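Local atomic coordinates of cycloalternan-forming enzyme (Listeria monocytogenes serovar 1/2a, PDB entry 5F7U), a protein that belongs to glycoside hydrolase family 31, joining a TIM-barrel domain to several beta-rich domains and holding glycans and magnesium ions at separate sites. Residues Y524-V529 and K575-E580; F430-N433 and D438-G441. The protein carries 1 engineered substitution. All coordinates share one frame; numbering follows the deposited sequence.

Contact 1: Y524-V529 and K575-E580; sequences YLLTEV and KSINPE
Ile577 reaches across to Leu526 and Thr527 with both of its branches, and this small aliphatic cluster is the core of the contact. Its CG2 methyl meets two partners at once: Leu526 CB lies 3.8 Å from Ile577 CG2, and Thr527 CG2 lies 3.7 Å from that same methyl. The longer branch takes a second path, ending with Ile577 CD1 4.0 Å from Leu526 CD1. With CG1 anti to the carbonyl carbon (chi1 -67°) and CG2 anti to the backbone N, both branches of Ile577 meet helix 523-527. On Thr527 the methyl likewise does the touching, whereas OG1 turns back to make a weak hydrogen bond with Glu523 O in its own helix.

No hydrogen bond spans the two segments, so van der Waals contact is what joins them directly. Further out, Leu526 also packs on Phe573 and Ala574, one turn back along the helix that carries Ile577. Beyond that helix end, Asn578 ND2 donates to Ile531 O, reaching the chain just past 524-529, while Asn578 OD1 accepts from Glu580 N at 3.1 Å. Glu580 N stands above the plane of the Asn578 side-chain carbonyl, 49° out of it, and closes an Asx turn. The arrangement is the packing of neighbouring helices, 523-527 and 555-577, on the outside of a TIM barrel, before and after strand 534-536.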
ATOM      1  N   TYR A 524      -9.845   5.379 -30.308  1.00 21.31           N
ATOM      2  CA  TYR A 524     -10.226   4.183 -31.062  1.00 21.06           C
ATOM      3  C   TYR A 524      -9.877   2.862 -30.343  1.00 20.25           C
ATOM      4  O   TYR A 524     -10.548   1.851 -30.562  1.00 20.41           O
ATOM      5  CB  TYR A 524      -9.645   4.223 -32.493  1.00 21.38           C
ATOM      6  CG  TYR A 524      -8.230   3.706 -32.598  1.00 20.81           C
ATOM      7  CD1 TYR A 524      -7.141   4.515 -32.233  1.00 20.40           C
ATOM      8  CD2 TYR A 524      -7.970   2.406 -33.074  1.00 20.83           C
ATOM      9  CE1 TYR A 524      -5.835   4.035 -32.322  1.00 19.81           C
ATOM     10  CE2 TYR A 524      -6.657   1.920 -33.170  1.00 20.33           C
ATOM     11  CZ  TYR A 524      -5.603   2.738 -32.791  1.00 19.84           C
ATOM     12  OH  TYR A 524      -4.304   2.270 -32.877  1.00 19.77           O
ATOM     13  N   LEU A 525      -8.854   2.888 -29.477  1.00 19.51           N
ATOM     14  CA  LEU A 525      -8.443   1.707 -28.708  1.00 19.18           C
ATOM     15  C   LEU A 525      -9.541   1.281 -27.754  1.00 18.92           C
ATOM     16  O   LEU A 525      -9.750   0.092 -27.521  1.00 18.90           O
ATOM     17  CB  LEU A 525      -7.128   1.957 -27.936  1.00 18.06           C
ATOM     18  CG  LEU A 525      -5.902   2.320 -28.809  1.00 18.50           C
ATOM     19  CD1 LEU A 525      -4.781   2.884 -27.942  1.00 17.91           C
ATOM     20  CD2 LEU A 525      -5.396   1.119 -29.611  1.00 18.59           C
ATOM     21  N   LEU A 526     -10.259   2.271 -27.244  1.00 19.21           N
ATOM     22  CA  LEU A 526     -11.352   2.043 -26.305  1.00 19.56           C
ATOM     23  C   LEU A 526     -12.680   1.797 -27.035  1.00 20.69           C
ATOM     24  O   LEU A 526     -13.370   0.819 -26.752  1.00 20.87           O
ATOM     25  CB  LEU A 526     -11.447   3.226 -25.340  1.00 19.16           C
ATOM     26  CG  LEU A 526     -10.302   3.295 -24.310  1.00 18.90           C
ATOM     27  CD1 LEU A 526     -10.052   4.728 -23.889  1.00 18.81           C
ATOM     28  CD2 LEU A 526     -10.592   2.448 -23.090  1.00 18.39           C
ATOM     29  N   THR A 527     -13.013   2.656 -27.993  1.00 21.45           N
ATOM     30  CA  THR A 527     -14.337   2.602 -28.612  1.00 22.88           C
ATOM     31  C   THR A 527     -14.473   1.424 -29.592  1.00 23.76           C
ATOM     32  O   THR A 527     -15.539   0.800 -29.658  1.00 24.58           O
ATOM     33  CB  THR A 527     -14.696   3.929 -29.304  1.00 23.42           C
ATOM     34  OG1 THR A 527     -13.709   4.233 -30.282  1.00 23.44           O
ATOM     35  CG2 THR A 527     -14.737   5.068 -28.292  1.00 23.33           C
ATOM     36  N   GLU A 528     -13.401   1.124 -30.335  1.00 23.65           N
ATOM     37  CA  GLU A 528     -13.451   0.129 -31.417  1.00 24.00           C
ATOM     38  C   GLU A 528     -12.645  -1.142 -31.128  1.00 23.32           C
ATOM     39  O   GLU A 528     -13.121  -2.251 -31.381  1.00 23.55           O
ATOM     40  CB  GLU A 528     -12.986   0.761 -32.734  1.00 25.30           C
ATOM     41  CG  GLU A 528     -13.769   2.018 -33.098  1.00 26.63           C
ATOM     42  CD  GLU A 528     -13.323   2.642 -34.389  1.00 28.05           C
ATOM     43  OE1 GLU A 528     -14.015   2.402 -35.399  1.00 29.20           O
ATOM     44  OE2 GLU A 528     -12.304   3.380 -34.401  1.00 28.06           O
ATOM     45  N   VAL A 529     -11.421  -0.990 -30.627  1.00 21.96           N
ATOM     46  CA  VAL A 529     -10.600  -2.160 -30.286  1.00 21.18           C
ATOM     47  C   VAL A 529     -11.131  -2.812 -29.004  1.00 20.40           C
ATOM     48  O   VAL A 529     -11.016  -4.031 -28.826  1.00 20.23           O
ATOM     49  CB  VAL A 529      -9.087  -1.817 -30.176  1.00 20.66           C
ATOM     50  CG1 VAL A 529      -8.263  -3.068 -29.929  1.00 20.44           C
ATOM     51  CG2 VAL A 529      -8.595  -1.131 -31.443  1.00 21.20           C
ATOM     52  N   LYS A 575     -12.323   5.569 -18.322  1.00 18.96           N
ATOM     53  CA  LYS A 575     -13.608   5.357 -17.648  1.00 20.30           C
ATOM     54  C   LYS A 575     -14.769   6.064 -18.317  1.00 20.85           C
ATOM     55  O   LYS A 575     -15.907   5.557 -18.310  1.00 21.13           O
ATOM     56  CB  LYS A 575     -13.506   5.784 -16.181  1.00 20.85           C
ATOM     57  CG  LYS A 575     -13.239   4.637 -15.244  1.00 22.48           C
ATOM     58  CD  LYS A 575     -13.493   5.021 -13.779  1.00 22.95           C
ATOM     59  CE  LYS A 575     -14.951   4.856 -13.400  1.00 24.30           C
ATOM     60  NZ  LYS A 575     -15.196   4.972 -11.922  1.00 25.13           N
ATOM     61  N   SER A 576     -14.486   7.222 -18.924  1.00 21.11           N
ATOM     62  CA  SER A 576     -15.509   7.994 -19.634  1.00 21.92           C
ATOM     63  C   SER A 576     -16.102   7.216 -20.809  1.00 22.24           C
ATOM     64  O   SER A 576     -17.279   7.388 -21.143  1.00 22.65           O
ATOM     65  CB  SER A 576     -14.972   9.375 -20.062  1.00 22.08           C
ATOM     66  OG  SER A 576     -14.229   9.355 -21.281  1.00 22.51           O
ATOM     67  N   ILE A 577     -15.292   6.337 -21.402  1.00 21.63           N
ATOM     68  CA  ILE A 577     -15.703   5.497 -22.522  1.00 21.99           C
ATOM     69  C   ILE A 577     -16.140   4.102 -22.063  1.00 21.77           C
ATOM     70  O   ILE A 577     -17.169   3.580 -22.517  1.00 21.76           O
ATOM     71  CB  ILE A 577     -14.601   5.437 -23.614  1.00 22.31           C
ATOM     72  CG1 ILE A 577     -14.450   6.829 -24.259  1.00 22.92           C
ATOM     73  CG2 ILE A 577     -14.957   4.411 -24.693  1.00 22.70           C
ATOM     74  CD1 ILE A 577     -13.143   7.093 -24.977  1.00 22.80           C
ATOM     75  N   ASN A 578     -15.357   3.507 -21.173  1.00 20.85           N
ATOM     76  CA  ASN A 578     -15.597   2.166 -20.669  1.00 20.97           C
ATOM     77  C   ASN A 578     -15.642   2.229 -19.140  1.00 20.68           C
ATOM     78  O   ASN A 578     -14.586   2.262 -18.507  1.00 19.55           O
ATOM     79  CB  ASN A 578     -14.469   1.234 -21.149  1.00 21.18           C
ATOM     80  CG  ASN A 578     -14.590  -0.192 -20.606  1.00 21.60           C
ATOM     81  OD1 ASN A 578     -15.499  -0.523 -19.845  1.00 21.43           O
ATOM     82  ND2 ASN A 578     -13.648  -1.042 -21.005  1.00 22.18           N
ATOM     83  N   PRO A 579     -16.864   2.244 -18.549  1.00 21.27           N
ATOM     84  CA  PRO A 579     -16.984   2.391 -17.096  1.00 21.09           C
ATOM     85  C   PRO A 579     -16.220   1.331 -16.271  1.00 20.84           C
ATOM     86  O   PRO A 579     -15.959   1.561 -15.084  1.00 20.45           O
ATOM     87  CB  PRO A 579     -18.488   2.281 -16.855  1.00 21.76           C
ATOM     88  CG  PRO A 579     -19.124   2.714 -18.124  1.00 22.85           C
ATOM     89  CD  PRO A 579     -18.182   2.297 -19.228  1.00 22.21           C
ATOM     90  N   GLU A 580     -15.859   0.208 -16.896  1.00 21.05           N
ATOM     91  CA  GLU A 580     -15.132  -0.890 -16.241  1.00 21.32           C
ATOM     92  C   GLU A 580     -13.619  -0.839 -16.474  1.00 19.66           C
ATOM     93  O   GLU A 580     -12.914  -1.807 -16.158  1.00 18.81           O
ATOM     94  CB  GLU A 580     -15.658  -2.243 -16.728  1.00 24.85           C
ATOM     95  CG  GLU A 580     -17.076  -2.578 -16.308  1.00 28.91           C
ATOM     96  CD  GLU A 580     -17.101  -3.591 -15.177  1.00 32.45           C
ATOM     97  OE1 GLU A 580     -16.766  -4.795 -15.412  1.00 33.92           O
ATOM     98  OE2 GLU A 580     -17.452  -3.179 -14.044  1.00 34.81           O
TER

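Contact 2: F430-N433 and D438-G441; sequences FTFN and DPKG
Phe432 lays one face of its ring against Pro439, the first residue of helix 439-448, in a CH-pi contact at a capped helix N-terminus of the TIM-barrel domain. Pro439 CD sits 3.7 Å from the centroid of the Phe432 ring and 17° off its normal, so it lies over the pi face, displaced somewhat toward the rim. The proline covers that face with two atoms: CD lies 3.6 Å from Phe432 CG, while Pro439 CG comes equally near, 3.6 Å, to Phe432 CD1. Phe432 CG stands anti to its own carbonyl carbon (chi1 -66°), which carries the ring across to the helix start.

Apolar and aromatic packing continues on the other side of the ring. Phe430 CB approaches the opposite face, 3.4 Å above the plane of the Phe432 ring and displaced toward the rim, so the ring is held between a proline and a methylene group of its own segment. Tyr427 also meets Phe432, the two rings at an incline, and touches Pro439 as well, joining both partners from outside.

Polar bonds fix the helix start on which the ring rests. Asp438 N donates to Glu377 OE2, while Lys440 N donates to the hydroxyl of Tyr427, so the tyrosine serves this site through its oxygen as well as its ring. On the loop side, Asn433 ND2 bonds to Asn413 O and Thr415 OG1. Asp438 is the N-cap: its OD1 accepts a hydrogen bond from Gly441 N at 2.9 Å, with an N-H...O angle of 159°, the nitrogen approaching from above the carboxylate plane.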
ATOM      1  N   PHE A 430      -6.534   1.833 -40.528  1.00 25.42           N
ATOM      2  CA  PHE A 430      -5.361   0.949 -40.499  1.00 24.67           C
ATOM      3  C   PHE A 430      -5.542  -0.289 -41.344  1.00 25.32           C
ATOM      4  O   PHE A 430      -6.660  -0.788 -41.483  1.00 26.04           O
ATOM      5  CB  PHE A 430      -5.050   0.545 -39.067  1.00 23.27           C
ATOM      6  CG  PHE A 430      -4.730   1.697 -38.177  1.00 22.46           C
ATOM      7  CD1 PHE A 430      -3.488   2.343 -38.264  1.00 22.14           C
ATOM      8  CD2 PHE A 430      -5.662   2.137 -37.235  1.00 21.97           C
ATOM      9  CE1 PHE A 430      -3.184   3.409 -37.422  1.00 21.68           C
ATOM     10  CE2 PHE A 430      -5.363   3.204 -36.390  1.00 21.36           C
ATOM     11  CZ  PHE A 430      -4.115   3.833 -36.477  1.00 21.34           C
ATOM     12  N   THR A 431      -4.445  -0.737 -41.944  1.00 25.42           N
ATOM     13  CA  THR A 431      -4.304  -2.085 -42.469  1.00 25.42           C
ATOM     14  C   THR A 431      -3.419  -2.828 -41.462  1.00 24.52           C
ATOM     15  O   THR A 431      -2.266  -2.450 -41.225  1.00 23.83           O
ATOM     16  CB  THR A 431      -3.656  -2.068 -43.866  1.00 26.54           C
ATOM     17  OG1 THR A 431      -4.468  -1.295 -44.749  1.00 27.28           O
ATOM     18  CG2 THR A 431      -3.499  -3.473 -44.442  1.00 26.97           C
ATOM     19  N   PHE A 432      -3.967  -3.879 -40.869  1.00 23.92           N
ATOM     20  CA  PHE A 432      -3.246  -4.601 -39.814  1.00 23.35           C
ATOM     21  C   PHE A 432      -2.466  -5.774 -40.397  1.00 23.62           C
ATOM     22  O   PHE A 432      -2.987  -6.521 -41.210  1.00 24.48           O
ATOM     23  CB  PHE A 432      -4.203  -5.003 -38.698  1.00 22.76           C
ATOM     24  CG  PHE A 432      -4.771  -3.824 -37.959  1.00 22.57           C
ATOM     25  CD1 PHE A 432      -3.963  -3.080 -37.091  1.00 21.90           C
ATOM     26  CD2 PHE A 432      -6.101  -3.438 -38.138  1.00 22.83           C
ATOM     27  CE1 PHE A 432      -4.479  -1.981 -36.402  1.00 21.78           C
ATOM     28  CE2 PHE A 432      -6.620  -2.347 -37.444  1.00 22.64           C
ATOM     29  CZ  PHE A 432      -5.813  -1.622 -36.581  1.00 21.87           C
ATOM     30  N   ASN A 433      -1.195  -5.872 -40.013  1.00 23.33           N
ATOM     31  CA  ASN A 433      -0.238  -6.777 -40.643  1.00 23.75           C
ATOM     32  C   ASN A 433       0.604  -7.502 -39.598  1.00 23.22           C
ATOM     33  O   ASN A 433       0.650  -7.102 -38.425  1.00 22.93           O
ATOM     34  CB  ASN A 433       0.733  -6.003 -41.550  1.00 24.23           C
ATOM     35  CG  ASN A 433       0.040  -5.117 -42.571  1.00 24.95           C
ATOM     36  OD1 ASN A 433      -0.535  -5.597 -43.548  1.00 25.62           O
ATOM     37  ND2 ASN A 433       0.134  -3.807 -42.369  1.00 24.89           N
ATOM     38  N   ASP A 438      -5.286  -8.664 -36.492  1.00 22.29           N
ATOM     39  CA  ASP A 438      -6.665  -8.334 -36.115  1.00 22.80           C
ATOM     40  C   ASP A 438      -6.738  -7.973 -34.621  1.00 21.83           C
ATOM     41  O   ASP A 438      -7.156  -8.810 -33.822  1.00 21.34           O
ATOM     42  CB  ASP A 438      -7.595  -9.521 -36.462  1.00 24.13           C
ATOM     43  CG  ASP A 438      -9.054  -9.303 -36.044  1.00 24.98           C
ATOM     44  OD1 ASP A 438      -9.486  -8.156 -35.766  1.00 25.02           O
ATOM     45  OD2 ASP A 438      -9.782 -10.323 -36.003  1.00 26.53           O
ATOM     46  N   PRO A 439      -6.330  -6.734 -34.245  1.00 21.27           N
ATOM     47  CA  PRO A 439      -6.330  -6.380 -32.810  1.00 20.70           C
ATOM     48  C   PRO A 439      -7.712  -6.491 -32.143  1.00 20.86           C
ATOM     49  O   PRO A 439      -7.826  -6.960 -30.995  1.00 20.10           O
ATOM     50  CB  PRO A 439      -5.816  -4.926 -32.796  1.00 20.56           C
ATOM     51  CG  PRO A 439      -5.030  -4.795 -34.057  1.00 20.76           C
ATOM     52  CD  PRO A 439      -5.757  -5.648 -35.067  1.00 21.35           C
ATOM     53  N   LYS A 440      -8.754  -6.105 -32.868  1.00 22.00           N
ATOM     54  CA  LYS A 440     -10.136  -6.234 -32.387  1.00 22.54           C
ATOM     55  C   LYS A 440     -10.449  -7.694 -32.043  1.00 22.25           C
ATOM     56  O   LYS A 440     -10.943  -7.987 -30.960  1.00 22.11           O
ATOM     57  CB  LYS A 440     -11.098  -5.733 -33.471  1.00 24.25           C
ATOM     58  CG  LYS A 440     -12.414  -5.201 -32.960  1.00 25.90           C
ATOM     59  CD  LYS A 440     -13.147  -4.427 -34.059  1.00 27.39           C
ATOM     60  CE  LYS A 440     -13.980  -5.324 -34.950  1.00 29.24           C
ATOM     61  NZ  LYS A 440     -14.912  -4.528 -35.804  1.00 30.84           N
ATOM     62  N   GLY A 441     -10.144  -8.613 -32.954  1.00 22.11           N
ATOM     63  CA  GLY A 441     -10.379 -10.040 -32.712  1.00 21.85           C
ATOM     64  C   GLY A 441      -9.537 -10.597 -31.586  1.00 21.04           C
ATOM     65  O   GLY A 441      -9.979 -11.454 -30.837  1.00 20.72           O
TER

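How the contacts relate
From the N terminus, the chain leaves barrel strand 396-399, runs through a long loop, and in contact 2 folds 430-433 back onto the start of helix 439-448, closing a short loop of four intervening residues. Contact 1 follows in series, without nesting or crossing: its wider loop of 45 intervening residues includes strand 534-536 and most of helix 555-577. Their centres lie about 17 Å apart, yet the two sites touch. Tyr524 CZ approaches Phe430 CE2 at 3.6 Å, and Glu528 O packs on Lys440 CG. Helix 523-527 and the residues just after it thus link the 430-433 loop and the start of helix 439-448 to helix 555-577, all within the TIM-barrel domain.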